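PDB 6F2P: paenibacillus xanthan lyase from Paenibacillus, which cleaves the polysaccharide xanthan, probably by beta-elimination as in other family 8 polysaccharide lyases. Local coordinates for residues A[622-625]-A[626-629]; A[649-652]-A[653-656]; A[849-852]-A[853-857]. All blocks are in the same frame, centred on the assembly; numbering follows the deposited sequence.

Contact 1 of 3, residues A[622-625]-A[626-629]; sequences NKTS and SAVA
Thr624 and Ala627 meet in an N-cap at the start of helix 625-633, just after strand 613-621 of the super-sandwich region. Thr624 holds the cap position. Its OG1 sits between the backbone N and the carbonyl carbon (chi1 66°), which points the hydroxyl at the N-H groups of the first turn. There it accepts the N-H of Ala627, with OG1 3.1 Å from N. The carbonyl of Thr624 serves the next residue: Val628 N bonds to Thr624 O at 3.0 Å. Ser625 O then takes Ala629 N in a nearly straight bond, the next i to i+4 bond of the first turn. Lys623 lies one residue before the cap, and its side chain starts against the helix. Lys623 CB touches Val628 CG2 at 4.0 Å and Ala627 CB at 4.1 Å. CG still touches the Ala627 methyl. From CD onward the chain leaves the helix, extended until a bend at its last torsion. NZ ends near Asp491, a calcium ligand, but that ion pair is long and weak. On the buried side, Val628 rests on Tyr547 and His549 of strand 545-550, joining this first turn to the sheet. The Val628 branch that faces back to the cap is CG2, which lies 3.2 Å from Thr624 O.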
loop_
_atom_site.group_PDB
_atom_site.type_symbol
_atom_site.label_atom_id
_atom_site.label_comp_id
_atom_site.label_asym_id
_atom_site.label_seq_id
_atom_site.Cartn_x
_atom_site.Cartn_y
_atom_site.Cartn_z
ATOM N N ASN A 622 -5.714 -3.768 27.232
ATOM C CA ASN A 622 -6.953 -4.139 27.897
ATOM C C ASN A 622 -6.818 -5.408 28.739
ATOM O O ASN A 622 -7.768 -6.189 28.886
ATOM C CB ASN A 622 -8.060 -4.295 26.843
ATOM C CG ASN A 622 -9.452 -4.250 27.437
ATOM O OD1 ASN A 622 -9.699 -3.581 28.449
ATOM N ND2 ASN A 622 -10.372 -4.968 26.814
ATOM N N LYS A 623 -5.632 -5.611 29.301
ATOM C CA LYS A 623 -5.413 -6.765 30.166
ATOM C C LYS A 623 -5.025 -6.335 31.569
ATOM O O LYS A 623 -4.336 -5.329 31.753
ATOM C CB LYS A 623 -4.336 -7.692 29.596
ATOM C CG LYS A 623 -4.875 -8.795 28.731
ATOM C CD LYS A 623 -3.756 -9.618 28.078
ATOM C CE LYS A 623 -4.343 -10.761 27.256
ATOM N NZ LYS A 623 -5.608 -10.326 26.573
ATOM N N THR A 624 -5.466 -7.112 32.553
ATOM C CA THR A 624 -5.069 -6.888 33.926
ATOM C C THR A 624 -3.584 -7.159 34.063
ATOM O O THR A 624 -2.964 -7.738 33.167
ATOM C CB THR A 624 -5.819 -7.814 34.885
ATOM O OG1 THR A 624 -5.438 -9.174 34.636
ATOM C CG2 THR A 624 -7.324 -7.658 34.701
ATOM N N SER A 625 -3.023 -6.738 35.189
ATOM C CA SER A 625 -1.609 -6.909 35.460
ATOM C C SER A 625 -1.224 -8.381 35.503
ATOM O O SER A 625 -0.161 -8.759 35.010
ATOM C CB SER A 625 -1.248 -6.235 36.786
ATOM O OG SER A 625 0.111 -6.461 37.109
ATOM N N SER A 626 -2.086 -9.203 36.098
ATOM C CA SER A 626 -1.800 -10.628 36.257
ATOM C C SER A 626 -1.933 -11.352 34.930
ATOM O O SER A 626 -1.205 -12.311 34.659
ATOM C CB SER A 626 -2.736 -11.273 37.279
ATOM O OG SER A 626 -4.074 -11.243 36.819
ATOM N N ALA A 627 -2.876 -10.892 34.113
ATOM C CA ALA A 627 -3.069 -11.453 32.786
ATOM C C ALA A 627 -1.825 -11.182 31.944
ATOM O O ALA A 627 -1.343 -12.068 31.221
ATOM C CB ALA A 627 -4.311 -10.866 32.127
ATOM N N VAL A 628 -1.302 -9.961 32.053
ATOM C CA VAL A 628 -0.066 -9.610 31.359
ATOM C C VAL A 628 1.057 -10.554 31.772
ATOM O O VAL A 628 1.723 -11.156 30.922
ATOM C CB VAL A 628 0.362 -8.162 31.628
ATOM C CG1 VAL A 628 1.754 -7.921 31.068
ATOM C CG2 VAL A 628 -0.647 -7.197 31.020
ATOM N N ALA A 629 1.246 -10.687 33.080
ATOM C CA ALA A 629 2.204 -11.637 33.622
ATOM C C ALA A 629 1.925 -13.028 33.057
ATOM O O ALA A 629 2.839 -13.738 32.624
ATOM C CB ALA A 629 2.117 -11.653 35.133
#

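Contact 2 of 3, residues A[649-652]-A[653-656]; sequences VKET and QLNV. With CA (calcium ion), chain B.
Glu651 folds its carboxylate back over the turn that follows it, toward the backbone of Gln653 and Leu654. The turn joins strands 646-651 and 656-661 in a beta hairpin of the C-terminal beta-sandwich region. It carries a G1 beta bulge, in which Asn655 and Val656 both face Glu651. Glu651 and Val656 form an antiparallel hydrogen-bonded pair. Glu651 N gives Val656 O a bond of 2.9 Å, while the return bond from Val656 N to Glu651 O is weak. The Glu651 chain bends sharply at its second torsion (chi2 -87°), and the bend brings the carboxylate over the turn, where its two oxygens have different partners. OE1 binds the calcium ion at 2.2 Å. OE2 faces the turn and accepts Leu654 N, which approaches nearly along the C-O axis at an N-H...O angle of 161°. Gln653 N adds a weak, strongly bent bond to the same oxygen. These bonds and the metal together would hold the carboxylate against rotation. Gln653 passes it at a slant, with carboxylate and amide planes 31° apart, and its CB lies 3.2 Å from Glu651 OE2. Leu654 comes up beside the same oxygen through CB and CG, and its CD1 reaches Glu651 CD. Asp490, Asp491, Glu492 and Gln636 complete the calcium site, so the ion ties this hairpin to the chain around residues 490-492. On the neighbouring strand residue, Lys650 CA makes a CH...O contact with Val656 O at 3.5 Å.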
loop_
_atom_site.group_PDB
_atom_site.type_symbol
_atom_site.label_atom_id
_atom_site.label_comp_id
_atom_site.label_asym_id
_atom_site.label_seq_id
_atom_site.Cartn_x
_atom_site.Cartn_y
_atom_site.Cartn_z
ATOM N N VAL A 649 6.517 -13.866 12.837
ATOM C CA VAL A 649 5.840 -14.154 14.090
ATOM C C VAL A 649 4.651 -15.075 13.829
ATOM O O VAL A 649 3.909 -14.897 12.855
ATOM C CB VAL A 649 5.351 -12.857 14.764
ATOM C CG1 VAL A 649 4.532 -13.163 16.032
ATOM C CG2 VAL A 649 6.521 -11.953 15.076
ATOM N N LYS A 650 4.488 -16.072 14.690
ATOM C CA LYS A 650 3.344 -16.972 14.627
ATOM C C LYS A 650 2.532 -16.859 15.916
ATOM O O LYS A 650 3.082 -16.932 17.007
ATOM C CB LYS A 650 3.806 -18.420 14.408
ATOM C CG LYS A 650 2.707 -19.475 14.613
ATOM C CD LYS A 650 3.053 -20.801 13.940
ATOM C CE LYS A 650 1.870 -21.786 13.978
ATOM N NZ LYS A 650 2.090 -23.010 13.128
ATOM N N GLU A 651 1.230 -16.651 15.784
ATOM C CA GLU A 651 0.338 -16.709 16.931
ATOM C C GLU A 651 -0.149 -18.146 17.019
ATOM O O GLU A 651 -0.893 -18.601 16.153
ATOM C CB GLU A 651 -0.839 -15.760 16.734
ATOM C CG GLU A 651 -1.397 -15.163 18.021
ATOM C CD GLU A 651 -2.464 -16.033 18.681
ATOM O OE1 GLU A 651 -2.991 -15.606 19.729
ATOM O OE2 GLU A 651 -2.780 -17.132 18.162
ATOM N N THR A 652 0.274 -18.858 18.058
ATOM C CA THR A 652 0.071 -20.309 18.126
ATOM C C THR A 652 -1.340 -20.757 18.501
ATOM O O THR A 652 -1.671 -21.935 18.358
ATOM C CB THR A 652 1.074 -20.975 19.075
ATOM O OG1 THR A 652 0.896 -20.455 20.402
ATOM C CG2 THR A 652 2.502 -20.717 18.599
ATOM N N GLN A 653 -2.161 -19.835 18.986
ATOM C CA GLN A 653 -3.558 -20.146 19.250
ATOM C C GLN A 653 -4.324 -20.107 17.941
ATOM O O GLN A 653 -5.103 -21.009 17.636
ATOM C CB GLN A 653 -4.173 -19.118 20.200
ATOM C CG GLN A 653 -3.458 -18.985 21.520
ATOM C CD GLN A 653 -4.050 -19.876 22.588
ATOM O OE1 GLN A 653 -4.671 -19.390 23.540
ATOM N NE2 GLN A 653 -3.861 -21.192 22.444
ATOM N N LEU A 654 -4.104 -19.046 17.171
ATOM C CA LEU A 654 -4.821 -18.831 15.917
ATOM C C LEU A 654 -4.230 -19.658 14.778
ATOM O O LEU A 654 -4.858 -19.840 13.727
ATOM C CB LEU A 654 -4.759 -17.352 15.538
ATOM C CG LEU A 654 -5.473 -16.341 16.429
ATOM C CD1 LEU A 654 -5.194 -14.933 15.931
ATOM C CD2 LEU A 654 -6.955 -16.626 16.413
ATOM N N ASN A 655 -3.015 -20.146 14.992
ATOM C CA ASN A 655 -2.219 -20.717 13.914
ATOM C C ASN A 655 -2.148 -19.787 12.701
ATOM O O ASN A 655 -2.270 -20.214 11.549
ATOM C CB ASN A 655 -2.722 -22.115 13.557
ATOM C CG ASN A 655 -2.579 -23.081 14.714
ATOM O OD1 ASN A 655 -1.478 -23.262 15.249
ATOM N ND2 ASN A 655 -3.694 -23.681 15.135
ATOM N N VAL A 656 -1.961 -18.501 12.993
ATOM C CA VAL A 656 -1.739 -17.481 11.976
ATOM C C VAL A 656 -0.283 -17.044 12.038
ATOM O O VAL A 656 0.234 -16.736 13.115
ATOM C CB VAL A 656 -2.630 -16.256 12.205
ATOM C CG1 VAL A 656 -2.176 -15.097 11.323
ATOM C CG2 VAL A 656 -4.087 -16.600 11.946
HETATM CA CA CA B . -3.791 -13.927 20.970
#

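Contact 3 of 3, residues A[849-852]-A[853-857]; sequences MFWT and TSELS
The first torsion of Trp851 places CG between the backbone N and the carbonyl carbon (chi1 73°), and the second, near a right angle, stands the indole across the loop toward Glu855. Glu855 brings its own CG to the matching position, and that CG lies 3.8 Å from Trp851 NE1. The main bond runs from Trp851 NE1 to Glu855 O, 2.9 Å long with an angle of 163° at the hydrogen. The carbonyl oxygen lies almost in the indole plane, 6° out of it. The donor lies somewhat out of the carbonyl plane. The six-membered part of the ring continues along the same segment. Its CZ2 edge meets the backbone at Ser857 CA, 3.9 Å away. The side-chain ends of Thr853 and Glu855 also come near the five-membered ring. However, Thr853 OG1 and Glu855 OE2 are too close to each other in the model, so both placements are doubtful. Elsewhere the buried ring packs on Ile825 and Phe860 of the adjoining strands. A leucine in place of Trp851 would probably leave Glu855 O without its indole donor and open a gap beside Ser857. Lys827 NZ bonds to Thr853 O, and the Lys827 side chain also touches Trp851. The arrangement is that of a loop linking strands of two antiparallel sheets, from 841-848 in one to 857-867 in the other, with a tryptophan side chain bonded across it to the main chain.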
loop_
_atom_site.group_PDB
_atom_site.type_symbol
_atom_site.label_atom_id
_atom_site.label_comp_id
_atom_site.label_asym_id
_atom_site.label_seq_id
_atom_site.Cartn_x
_atom_site.Cartn_y
_atom_site.Cartn_z
ATOM N N MET A 849 21.951 -4.882 -35.268
ATOM C CA MET A 849 20.627 -5.310 -35.697
ATOM C C MET A 849 20.203 -4.693 -37.028
ATOM O O MET A 849 19.048 -4.821 -37.432
ATOM C CB MET A 849 19.596 -4.953 -34.627
ATOM C CG MET A 849 19.947 -5.417 -33.227
ATOM S SD MET A 849 19.671 -7.176 -33.086
ATOM C CE MET A 849 19.694 -7.428 -31.318
ATOM N N PHE A 850 21.123 -4.019 -37.709
ATOM C CA PHE A 850 20.804 -3.445 -39.013
ATOM C C PHE A 850 21.131 -4.387 -40.182
ATOM O O PHE A 850 22.126 -5.114 -40.153
ATOM C CB PHE A 850 21.513 -2.100 -39.209
ATOM C CG PHE A 850 21.189 -1.429 -40.518
ATOM C CD1 PHE A 850 20.047 -0.650 -40.648
ATOM C CD2 PHE A 850 22.020 -1.581 -41.620
ATOM C CE1 PHE A 850 19.736 -0.032 -41.851
ATOM C CE2 PHE A 850 21.713 -0.973 -42.825
ATOM C CZ PHE A 850 20.568 -0.194 -42.942
ATOM N N TRP A 851 20.278 -4.365 -41.204
ATOM C CA TRP A 851 20.586 -5.020 -42.473
ATOM C C TRP A 851 19.758 -4.486 -43.653
ATOM O O TRP A 851 18.675 -3.920 -43.473
ATOM C CB TRP A 851 20.481 -6.547 -42.371
ATOM C CG TRP A 851 19.089 -7.087 -42.277
ATOM C CD1 TRP A 851 18.308 -7.538 -43.305
ATOM C CD2 TRP A 851 18.319 -7.253 -41.087
ATOM N NE1 TRP A 851 17.097 -7.974 -42.825
ATOM C CE2 TRP A 851 17.078 -7.810 -41.464
ATOM C CE3 TRP A 851 18.557 -6.984 -39.737
ATOM C CZ2 TRP A 851 16.080 -8.101 -40.542
ATOM C CZ3 TRP A 851 17.568 -7.273 -38.824
ATOM C CH2 TRP A 851 16.341 -7.825 -39.228
ATOM N N THR A 852 20.290 -4.683 -44.856
ATOM C CA THR A 852 19.716 -4.143 -46.085
ATOM C C THR A 852 19.183 -5.251 -46.986
ATOM O O THR A 852 18.390 -4.997 -47.899
ATOM C CB THR A 852 20.776 -3.361 -46.874
ATOM O OG1 THR A 852 22.000 -4.110 -46.883
ATOM C CG2 THR A 852 21.030 -2.006 -46.235
ATOM N N THR A 853 19.627 -6.479 -46.724
ATOM C CA THR A 853 19.230 -7.626 -47.530
ATOM C C THR A 853 17.710 -7.865 -47.505
ATOM O O THR A 853 16.972 -7.178 -46.795
ATOM C CB THR A 853 20.016 -8.902 -47.142
ATOM O OG1 THR A 853 19.828 -9.188 -45.753
ATOM C CG2 THR A 853 21.496 -8.702 -47.398
ATOM N N SER A 854 17.259 -8.841 -48.287
ATOM C CA SER A 854 15.840 -9.015 -48.594
ATOM C C SER A 854 14.936 -9.340 -47.399
ATOM O O SER A 854 13.822 -8.814 -47.303
ATOM C CB SER A 854 15.669 -10.089 -49.676
ATOM O OG SER A 854 16.829 -10.187 -50.488
ATOM N N GLU A 855 15.407 -10.204 -46.498
ATOM C CA GLU A 855 14.539 -10.779 -45.463
ATOM C C GLU A 855 13.941 -9.784 -44.463
ATOM O O GLU A 855 14.591 -8.821 -44.028
ATOM C CB GLU A 855 15.227 -11.936 -44.720
ATOM C CG GLU A 855 16.428 -11.542 -43.892
ATOM C CD GLU A 855 17.714 -11.588 -44.684
ATOM O OE1 GLU A 855 18.122 -12.699 -45.091
ATOM O OE2 GLU A 855 18.317 -10.519 -44.905
ATOM N N LEU A 856 12.694 -10.053 -44.094
ATOM C CA LEU A 856 11.911 -9.168 -43.236
ATOM C C LEU A 856 12.225 -9.313 -41.756
ATOM O O LEU A 856 11.854 -8.456 -40.953
ATOM C CB LEU A 856 10.429 -9.436 -43.460
ATOM C CG LEU A 856 9.970 -9.036 -44.853
ATOM C CD1 LEU A 856 8.577 -9.570 -45.109
ATOM C CD2 LEU A 856 10.019 -7.520 -44.979
ATOM N N SER A 857 12.896 -10.404 -41.401
ATOM C CA SER A 857 13.217 -10.683 -40.011
ATOM C C SER A 857 14.368 -11.667 -39.921
ATOM O O SER A 857 14.608 -12.434 -40.847
ATOM C CB SER A 857 11.998 -11.260 -39.302
ATOM O OG SER A 857 11.565 -12.455 -39.928
#

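All three contacts are local, but they lie in different parts of the chain. Contacts 1 and 3 are at the surface; contact 2 is partly buried. Contacts 1 and 2 are neighbours, with centres about 20 Å apart, and both lie near the calcium ligand group at Asp490 to Glu492. Contact 3 is remote, its centre about 78 Å from that of contact 1 and on the opposite side of the chain's centre. The chemistry follows the place. Contact 1 caps a helix end with a hydroxyl, contact 2 shares a carboxylate between metal and backbone, and contact 3 relies on an indole N-H. No structural element is common to any two of them.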